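Side-chain contacts in SusD homolog (Bacteroides thetaiotaomicron VPI-5482, PDB 3IV0), which is of unknown specific function but probably binds glycans at the bacterial outer membrane: residues 366-371 with 396-401; 376-381 with 385-390; 390-395 with 409-414. All coordinates share one frame; numbering follows the deposited sequence.

In the fold
Three consecutive helices, 367-381, 385-398 and 408-422, are tied together by these contacts, all on the same side of the chain's centre. The first two helices form an antiparallel hairpin: contact 2 lies beside its turn, and contact 1 brings together its two far ends, so contact 2 is nested in the loop that contact 1 closes. The centres of contacts 1 and 2 are about 15 Å apart. Contact 3 then sets helix 408-422 against helix 385-398, its centre about 7 Å from that of contact 2 and about 10 Å from that of contact 1. Helix 385-398 thus serves all three, consistent with the TPR-like helical packing expected of the SusD family.

Contact 1. Residues 366-371 with 396-401; sequences RYAGAL and RNRAHA
A368 and R398 are the closest backbone positions here, their CA atoms 9.5 Å apart, where the start of helix 367-381 meets the end of helix 385-398 at the far ends of an antiparallel helical hairpin of the SusD fold. Across so wide a gap long side chains must do the reaching, and two arginines do it. R366, at the N-cap position, sends out a chain extended from CG to NE, whereas R398 is folded at chi2 (-94°) and chi3 (-66°), which brings its guanidinium in beside A368 and the end of R366. NH2 of R398 arrives at the edge of the R366 guanidinium, near its plane, 3.3 Å from NH1 of R366, and the two planes are turned 47° apart. Two donors do not bond each other; what brings them together is a pair of shared acids. E263 forms salt bridges with NH1 of each arginine through different oxygens, and OE2 of E422 receives both R366 NH1 and R398 NH2. E426 takes NH2 of R366, while R398 NH1 also bonds the backbone oxygen of L248, so the buried positive charges are probably well compensated. Alanine suits position 368 because its single methyl lets a guanidinium lie close to the helix. Behind R398 the helix closes in a Schellman motif, with H400 at positive phi and A401 N bonded to R396 O at 3.0 Å. On the opposing helix, the methyl CB of A368 touches R398 NH2 at 3.5 Å.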
loop_
_atom_site.group_PDB
_atom_site.type_symbol
_atom_site.label_atom_id
_atom_site.label_comp_id
_atom_site.label_asym_id
_atom_site.label_seq_id
_atom_site.Cartn_x
_atom_site.Cartn_y
_atom_site.Cartn_z
ATOM N N ARG A 366 -0.789 -6.411 -5.306
ATOM C CA ARG A 366 -0.902 -7.180 -6.541
ATOM C C ARG A 366 -0.168 -8.511 -6.456
ATOM O O ARG A 366 0.566 -8.788 -5.487
ATOM C CB ARG A 366 -0.483 -6.401 -7.766
ATOM C CG ARG A 366 0.948 -6.012 -7.790
ATOM C CD ARG A 366 1.270 -5.298 -9.121
ATOM N NE ARG A 366 2.573 -4.640 -9.063
ATOM C CZ ARG A 366 3.684 -5.107 -9.635
ATOM N NH1 ARG A 366 3.717 -6.243 -10.289
ATOM N NH2 ARG A 366 4.790 -4.401 -9.539
ATOM N N TYR A 367 -0.402 -9.374 -7.430
ATOM C CA TYR A 367 -0.019 -10.773 -7.323
ATOM C C TYR A 367 1.489 -10.954 -7.208
ATOM O O TYR A 367 1.933 -11.793 -6.435
ATOM C CB TYR A 367 -0.633 -11.526 -8.484
ATOM C CG TYR A 367 -0.520 -13.028 -8.460
ATOM C CD1 TYR A 367 -0.871 -13.795 -7.351
ATOM C CD2 TYR A 367 -0.146 -13.703 -9.607
ATOM C CE1 TYR A 367 -0.772 -15.187 -7.389
ATOM C CE2 TYR A 367 -0.103 -15.089 -9.666
ATOM C CZ TYR A 367 -0.375 -15.803 -8.553
ATOM O OH TYR A 367 -0.319 -17.179 -8.612
ATOM N N ALA A 368 2.307 -10.161 -7.899
ATOM C CA ALA A 368 3.752 -10.318 -7.764
ATOM C C ALA A 368 4.175 -10.034 -6.339
ATOM O O ALA A 368 5.060 -10.709 -5.796
ATOM C CB ALA A 368 4.529 -9.372 -8.724
ATOM N N GLY A 369 3.598 -8.992 -5.741
ATOM C CA GLY A 369 3.886 -8.675 -4.337
ATOM C C GLY A 369 3.557 -9.817 -3.409
ATOM O O GLY A 369 4.362 -10.163 -2.529
ATOM N N ALA A 370 2.373 -10.391 -3.557
ATOM C CA ALA A 370 1.925 -11.468 -2.702
ATOM C C ALA A 370 2.784 -12.713 -2.848
ATOM O O ALA A 370 3.121 -13.328 -1.850
ATOM C CB ALA A 370 0.467 -11.779 -2.978
ATOM N N LEU A 371 3.230 -12.997 -4.061
ATOM C CA LEU A 371 4.132 -14.132 -4.251
ATOM C C LEU A 371 5.427 -13.896 -3.501
ATOM O O LEU A 371 6.018 -14.825 -2.977
ATOM C CB LEU A 371 4.408 -14.353 -5.757
ATOM C CG LEU A 371 3.229 -14.804 -6.575
ATOM C CD1 LEU A 371 3.636 -14.870 -8.056
ATOM C CD2 LEU A 371 2.686 -16.164 -6.074
ATOM N N ARG A 396 11.162 -13.021 -11.042
ATOM C CA ARG A 396 12.409 -12.802 -11.783
ATOM C C ARG A 396 12.205 -13.121 -13.260
ATOM O O ARG A 396 12.634 -12.374 -14.130
ATOM C CB ARG A 396 13.522 -13.690 -11.250
ATOM C CG ARG A 396 13.921 -13.511 -9.807
ATOM C CD ARG A 396 14.717 -12.266 -9.590
ATOM N NE ARG A 396 16.050 -12.369 -10.213
ATOM C CZ ARG A 396 16.957 -11.410 -10.151
ATOM N NH1 ARG A 396 16.704 -10.242 -9.582
ATOM N NH2 ARG A 396 18.135 -11.584 -10.738
ATOM N N ASN A 397 11.579 -14.258 -13.547
ATOM C CA ASN A 397 11.388 -14.672 -14.934
ATOM C C ASN A 397 10.495 -13.690 -15.692
ATOM O O ASN A 397 10.751 -13.381 -16.850
ATOM C CB ASN A 397 10.840 -16.089 -15.042
ATOM C CG ASN A 397 11.888 -17.181 -14.789
ATOM O OD1 ASN A 397 11.574 -18.226 -14.199
ATOM N ND2 ASN A 397 13.101 -16.971 -15.256
ATOM N N ARG A 398 9.460 -13.157 -15.045
ATOM C CA ARG A 398 8.605 -12.193 -15.723
ATOM C C ARG A 398 9.401 -10.942 -16.106
ATOM O O ARG A 398 9.156 -10.358 -17.166
ATOM C CB ARG A 398 7.376 -11.847 -14.845
ATOM C CG ARG A 398 6.369 -11.010 -15.563
ATOM C CD ARG A 398 6.509 -9.535 -15.356
ATOM N NE ARG A 398 6.235 -9.149 -13.970
ATOM C CZ ARG A 398 5.028 -9.008 -13.441
ATOM N NH1 ARG A 398 3.939 -9.214 -14.151
ATOM N NH2 ARG A 398 4.916 -8.669 -12.176
ATOM N N ALA A 399 10.354 -10.554 -15.271
ATOM C CA ALA A 399 11.225 -9.402 -15.545
ATOM C C ALA A 399 12.402 -9.721 -16.466
ATOM O O ALA A 399 13.225 -8.844 -16.722
ATOM C CB ALA A 399 11.723 -8.852 -14.227
ATOM N N HIS A 400 12.528 -10.967 -16.913
ATOM C CA HIS A 400 13.677 -11.394 -17.699
ATOM C C HIS A 400 14.973 -11.098 -16.930
ATOM O O HIS A 400 15.979 -10.671 -17.510
ATOM C CB HIS A 400 13.646 -10.770 -19.112
ATOM C CG HIS A 400 12.355 -10.983 -19.822
ATOM N ND1 HIS A 400 11.807 -12.233 -20.004
ATOM C CD2 HIS A 400 11.494 -10.107 -20.386
ATOM C CE1 HIS A 400 10.663 -12.116 -20.659
ATOM N NE2 HIS A 400 10.453 -10.837 -20.902
ATOM N N ALA A 401 14.966 -11.365 -15.629
ATOM C CA ALA A 401 16.136 -11.358 -14.807
ATOM C C ALA A 401 16.589 -12.778 -14.514
ATOM O O ALA A 401 15.825 -13.736 -14.668
ATOM C CB ALA A 401 15.852 -10.588 -13.497
#

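Contact 2. Residues 376-381 with 385-390; sequences EALAAL and DTKACE
The D385 carboxylate is the flat group that meets the other helix. Its OD1 lies 3.9 Å from CA of A379, and a water spans the remaining gap, donating at 2.7 Å to D385 OD1 and at 2.7 Å to A379 O. OD2 accepts the backbone N-H of G408, so both oxygens have a donor and the group's rotation is fixed from two directions. An acid fits well in the first turn of a helix, where the dipole would favour a negative charge. A second carboxylate, that of E390, faces along its own helix instead: NZ of K387 forms a salt bridge with OE2 of E390, approaching from above the carboxylate plane, 35° out of it. Between these polar margins the two helices form a tight antiparallel hairpin, joined by a three-residue link; the axes of 376-381 and 385-390 approach to 8.4 Å, with 157° between their directions. Small residues make this spacing possible. CB of A388 points into the gap and rests 4.0 Å from CB of L378 and 4.3 Å from CB of A379. The L378 side chain leans across K387, its CD1 3.7 Å from CG of K387 and close to the backbone N of A388. Lysine serves at this margin because it is two-natured: CB and CG cover the leucine methyl, and the bend at chi2 (73°) carries the aliphatic chain off toward E390. V232 of helix 224-238 also touches L378, while I415 of helix 408-422 touches A379.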
loop_
_atom_site.group_PDB
_atom_site.type_symbol
_atom_site.label_atom_id
_atom_site.label_comp_id
_atom_site.label_asym_id
_atom_site.label_seq_id
_atom_site.Cartn_x
_atom_site.Cartn_y
_atom_site.Cartn_z
ATOM N N GLU A 376 9.059 -14.708 1.113
ATOM C CA GLU A 376 9.717 -14.158 2.269
ATOM C C GLU A 376 9.443 -14.993 3.505
ATOM O O GLU A 376 10.353 -15.276 4.292
ATOM C CB GLU A 376 9.203 -12.732 2.485
ATOM C CG GLU A 376 9.698 -12.076 3.738
ATOM C CD GLU A 376 9.176 -10.675 3.927
ATOM O OE1 GLU A 376 8.778 -10.057 2.939
ATOM O OE2 GLU A 376 9.197 -10.204 5.093
ATOM N N ALA A 377 8.193 -15.373 3.730
ATOM C CA ALA A 377 7.804 -16.142 4.907
ATOM C C ALA A 377 8.440 -17.513 4.867
ATOM O O ALA A 377 8.941 -18.004 5.882
ATOM C CB ALA A 377 6.253 -16.245 5.047
ATOM N N LEU A 378 8.406 -18.155 3.722
ATOM C CA LEU A 378 9.053 -19.475 3.590
ATOM C C LEU A 378 10.525 -19.363 3.892
ATOM O O LEU A 378 11.085 -20.199 4.640
ATOM C CB LEU A 378 8.897 -20.018 2.189
ATOM C CG LEU A 378 7.557 -20.637 1.887
ATOM C CD1 LEU A 378 7.476 -20.905 0.387
ATOM C CD2 LEU A 378 7.384 -21.932 2.701
ATOM N N ALA A 379 11.198 -18.367 3.312
ATOM C CA ALA A 379 12.611 -18.225 3.532
ATOM C C ALA A 379 12.927 -17.964 5.001
ATOM O O ALA A 379 13.902 -18.489 5.556
ATOM C CB ALA A 379 13.188 -17.144 2.631
ATOM N N ALA A 380 12.054 -17.253 5.696
ATOM C CA ALA A 380 12.317 -16.894 7.094
ATOM C C ALA A 380 12.150 -18.121 7.954
ATOM O O ALA A 380 12.902 -18.299 8.925
ATOM C CB ALA A 380 11.348 -15.756 7.555
ATOM N N LEU A 381 11.253 -19.002 7.595
ATOM C CA LEU A 381 11.047 -20.233 8.334
ATOM C C LEU A 381 12.150 -21.242 8.079
ATOM O O LEU A 381 12.442 -22.045 8.963
ATOM C CB LEU A 381 9.716 -20.855 8.007
ATOM C CG LEU A 381 8.516 -20.071 8.581
ATOM C CD1 LEU A 381 7.224 -20.524 7.906
ATOM C CD2 LEU A 381 8.394 -20.172 10.137
ATOM N N ASP A 385 13.393 -23.787 1.140
ATOM C CA ASP A 385 14.075 -22.725 0.391
ATOM C C ASP A 385 13.902 -22.950 -1.078
ATOM O O ASP A 385 13.857 -22.001 -1.865
ATOM C CB ASP A 385 15.579 -22.626 0.722
ATOM C CG ASP A 385 15.877 -21.856 2.021
ATOM O OD1 ASP A 385 14.965 -21.250 2.630
ATOM O OD2 ASP A 385 17.042 -21.850 2.481
ATOM N N THR A 386 13.757 -24.204 -1.494
ATOM C CA THR A 386 13.534 -24.474 -2.896
ATOM C C THR A 386 12.202 -23.853 -3.384
ATOM O O THR A 386 12.132 -23.247 -4.474
ATOM C CB THR A 386 13.655 -25.981 -3.220
ATOM O OG1 THR A 386 12.714 -26.704 -2.450
ATOM C CG2 THR A 386 15.062 -26.472 -2.896
ATOM N N LYS A 387 11.150 -23.985 -2.578
ATOM C CA LYS A 387 9.871 -23.395 -2.953
ATOM C C LYS A 387 9.946 -21.877 -2.883
ATOM O O LYS A 387 9.386 -21.187 -3.732
ATOM C CB LYS A 387 8.730 -23.900 -2.058
ATOM C CG LYS A 387 7.372 -23.327 -2.406
ATOM C CD LYS A 387 6.832 -23.918 -3.675
ATOM C CE LYS A 387 5.314 -23.814 -3.771
ATOM N NZ LYS A 387 4.832 -24.474 -5.025
ATOM N N ALA A 388 10.640 -21.365 -1.891
ATOM C CA ALA A 388 10.855 -19.923 -1.836
ATOM C C ALA A 388 11.516 -19.389 -3.112
ATOM O O ALA A 388 11.098 -18.382 -3.663
ATOM C CB ALA A 388 11.650 -19.539 -0.606
ATOM N N CYS A 389 12.548 -20.076 -3.606
ATOM C CA CYS A 389 13.163 -19.736 -4.871
ATOM C C CYS A 389 12.231 -19.841 -6.039
ATOM O O CYS A 389 12.236 -18.999 -6.927
ATOM C CB CYS A 389 14.418 -20.590 -5.126
ATOM S SG CYS A 389 15.826 -20.241 -4.120
ATOM N N GLU A 390 11.423 -20.889 -6.077
ATOM C CA GLU A 390 10.460 -21.044 -7.155
ATOM C C GLU A 390 9.533 -19.829 -7.253
ATOM O O GLU A 390 9.259 -19.330 -8.348
ATOM C CB GLU A 390 9.672 -22.329 -6.967
ATOM C CG GLU A 390 8.683 -22.676 -8.031
ATOM C CD GLU A 390 7.747 -23.781 -7.560
ATOM O OE1 GLU A 390 8.259 -24.874 -7.226
ATOM O OE2 GLU A 390 6.522 -23.543 -7.498
HETATM O O HOH W 1 16.088 -19.792 4.590
#

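Contact 3. Residues 390-395 with 409-414; sequences ELLNRV and SELMDA
L392 puts a single methyl, CD2, against two side chains one turn apart on helix 408-422: CD1 of L411 at 3.9 Å and CB of A414 at 4.0 Å. This is apolar helix-to-helix packing, in which the helix following the hairpin 367-398 is laid against the hairpin's second arm. The nearest CA atoms, those of L392 and A414, are 8.5 Å apart, and the residue types suit this spacing: the small alanine lets the leucine come up to the helix surface, while L411 fills in alongside. With CG anti to the backbone N (chi1 171°), L392 extends toward helix 408-422; L411 has the same first torsion, and the two side chains run alongside one another, pointing opposite ways. In the next shell, I415 and E418 of helix 408-422, I404 of the intervening loop and L372 of helix 367-381 also touch L392. The loop is held in place in part by N393, whose OD1 accepts the backbone N-H of I404. L411 also touches residues nearer the start of helix 385-398, A388 and D385; its CD1, the same methyl that meets L392, packs 3.8 Å from SG of C389.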
loop_
_atom_site.group_PDB
_atom_site.type_symbol
_atom_site.label_atom_id
_atom_site.label_comp_id
_atom_site.label_asym_id
_atom_site.label_seq_id
_atom_site.Cartn_x
_atom_site.Cartn_y
_atom_site.Cartn_z
ATOM N N GLU A 390 11.423 -20.889 -6.077
ATOM C CA GLU A 390 10.460 -21.044 -7.155
ATOM C C GLU A 390 9.533 -19.829 -7.253
ATOM O O GLU A 390 9.259 -19.330 -8.348
ATOM C CB GLU A 390 9.672 -22.329 -6.967
ATOM C CG GLU A 390 8.683 -22.676 -8.031
ATOM C CD GLU A 390 7.747 -23.781 -7.560
ATOM O OE1 GLU A 390 8.259 -24.874 -7.226
ATOM O OE2 GLU A 390 6.522 -23.543 -7.498
ATOM N N LEU A 391 8.986 -19.416 -6.112
ATOM C CA LEU A 391 8.119 -18.253 -6.052
ATOM C C LEU A 391 8.845 -16.992 -6.518
ATOM O O LEU A 391 8.335 -16.261 -7.351
ATOM C CB LEU A 391 7.571 -18.121 -4.634
ATOM C CG LEU A 391 6.553 -19.194 -4.231
ATOM C CD1 LEU A 391 6.461 -19.243 -2.694
ATOM C CD2 LEU A 391 5.179 -18.939 -4.824
ATOM N N LEU A 392 10.003 -16.743 -5.941
ATOM C CA LEU A 392 10.836 -15.621 -6.318
ATOM C C LEU A 392 11.082 -15.608 -7.818
ATOM O O LEU A 392 11.004 -14.586 -8.478
ATOM C CB LEU A 392 12.152 -15.676 -5.533
ATOM C CG LEU A 392 13.252 -14.706 -5.928
ATOM C CD1 LEU A 392 12.768 -13.246 -5.831
ATOM C CD2 LEU A 392 14.519 -14.948 -5.078
ATOM N N ASN A 393 11.369 -16.781 -8.358
ATOM C CA ASN A 393 11.716 -16.863 -9.778
ATOM C C ASN A 393 10.565 -16.644 -10.729
ATOM O O ASN A 393 10.771 -16.292 -11.881
ATOM C CB ASN A 393 12.457 -18.169 -10.044
ATOM C CG ASN A 393 13.867 -18.123 -9.538
ATOM O OD1 ASN A 393 14.485 -17.065 -9.518
ATOM N ND2 ASN A 393 14.422 -19.281 -9.131
ATOM N N ARG A 394 9.341 -16.795 -10.263
ATOM C CA ARG A 394 8.226 -16.390 -11.109
ATOM C C ARG A 394 8.267 -14.902 -11.404
ATOM O O ARG A 394 8.007 -14.477 -12.528
ATOM C CB ARG A 394 6.909 -16.791 -10.478
ATOM C CG ARG A 394 6.690 -18.314 -10.561
ATOM C CD ARG A 394 5.521 -18.768 -9.793
ATOM N NE ARG A 394 4.283 -18.239 -10.327
ATOM C CZ ARG A 394 3.127 -18.347 -9.674
ATOM N NH1 ARG A 394 3.108 -18.970 -8.520
ATOM N NH2 ARG A 394 2.024 -17.844 -10.186
ATOM N N VAL A 395 8.660 -14.124 -10.409
ATOM C CA VAL A 395 8.794 -12.687 -10.575
ATOM C C VAL A 395 10.065 -12.340 -11.365
ATOM O O VAL A 395 10.015 -11.504 -12.267
ATOM C CB VAL A 395 8.753 -11.985 -9.220
ATOM C CG1 VAL A 395 8.970 -10.476 -9.375
ATOM C CG2 VAL A 395 7.392 -12.295 -8.517
ATOM N N SER A 409 20.430 -16.628 4.368
ATOM C CA SER A 409 20.472 -15.178 4.379
ATOM C C SER A 409 20.532 -14.594 2.986
ATOM O O SER A 409 19.904 -13.553 2.728
ATOM C CB SER A 409 21.641 -14.706 5.229
ATOM O OG SER A 409 21.390 -15.104 6.559
ATOM N N GLU A 410 21.250 -15.217 2.064
ATOM C CA GLU A 410 21.326 -14.699 0.718
ATOM C C GLU A 410 19.944 -14.692 0.057
ATOM O O GLU A 410 19.601 -13.757 -0.674
ATOM C CB GLU A 410 22.315 -15.515 -0.121
ATOM C CG GLU A 410 22.634 -14.902 -1.443
ATOM C CD GLU A 410 23.804 -15.552 -2.169
ATOM O OE1 GLU A 410 23.988 -16.788 -2.080
ATOM O OE2 GLU A 410 24.546 -14.806 -2.851
ATOM N N LEU A 411 19.156 -15.719 0.329
ATOM C CA LEU A 411 17.802 -15.835 -0.229
ATOM C C LEU A 411 16.889 -14.781 0.403
ATOM O O LEU A 411 16.127 -14.104 -0.300
ATOM C CB LEU A 411 17.254 -17.257 -0.067
ATOM C CG LEU A 411 15.815 -17.457 -0.559
ATOM C CD1 LEU A 411 15.703 -17.037 -2.033
ATOM C CD2 LEU A 411 15.418 -18.895 -0.273
HETATM N N MSE A 412 16.953 -14.594 1.702
HETATM C CA MSE A 412 16.146 -13.579 2.357
HETATM C C MSE A 412 16.469 -12.199 1.802
HETATM O O MSE A 412 15.548 -11.407 1.478
HETATM C CB MSE A 412 16.406 -13.616 3.856
HETATM C CG MSE A 412 15.941 -14.901 4.508
HETATM SE SE MSE A 412 16.163 -14.973 6.382
HETATM C CE MSE A 412 16.695 -16.894 6.612
ATOM N N ASP A 413 17.739 -11.894 1.607
ATOM C CA ASP A 413 18.137 -10.635 1.013
ATOM C C ASP A 413 17.600 -10.527 -0.398
ATOM O O ASP A 413 17.103 -9.479 -0.816
ATOM C CB ASP A 413 19.673 -10.458 0.971
ATOM C CG ASP A 413 20.283 -10.086 2.296
ATOM O OD1 ASP A 413 19.561 -9.898 3.285
ATOM O OD2 ASP A 413 21.535 -10.007 2.323
ATOM N N ALA A 414 17.725 -11.581 -1.200
ATOM C CA ALA A 414 17.259 -11.530 -2.583
ATOM C C ALA A 414 15.778 -11.171 -2.659
ATOM O O ALA A 414 15.359 -10.452 -3.550
ATOM C CB ALA A 414 17.525 -12.886 -3.319
#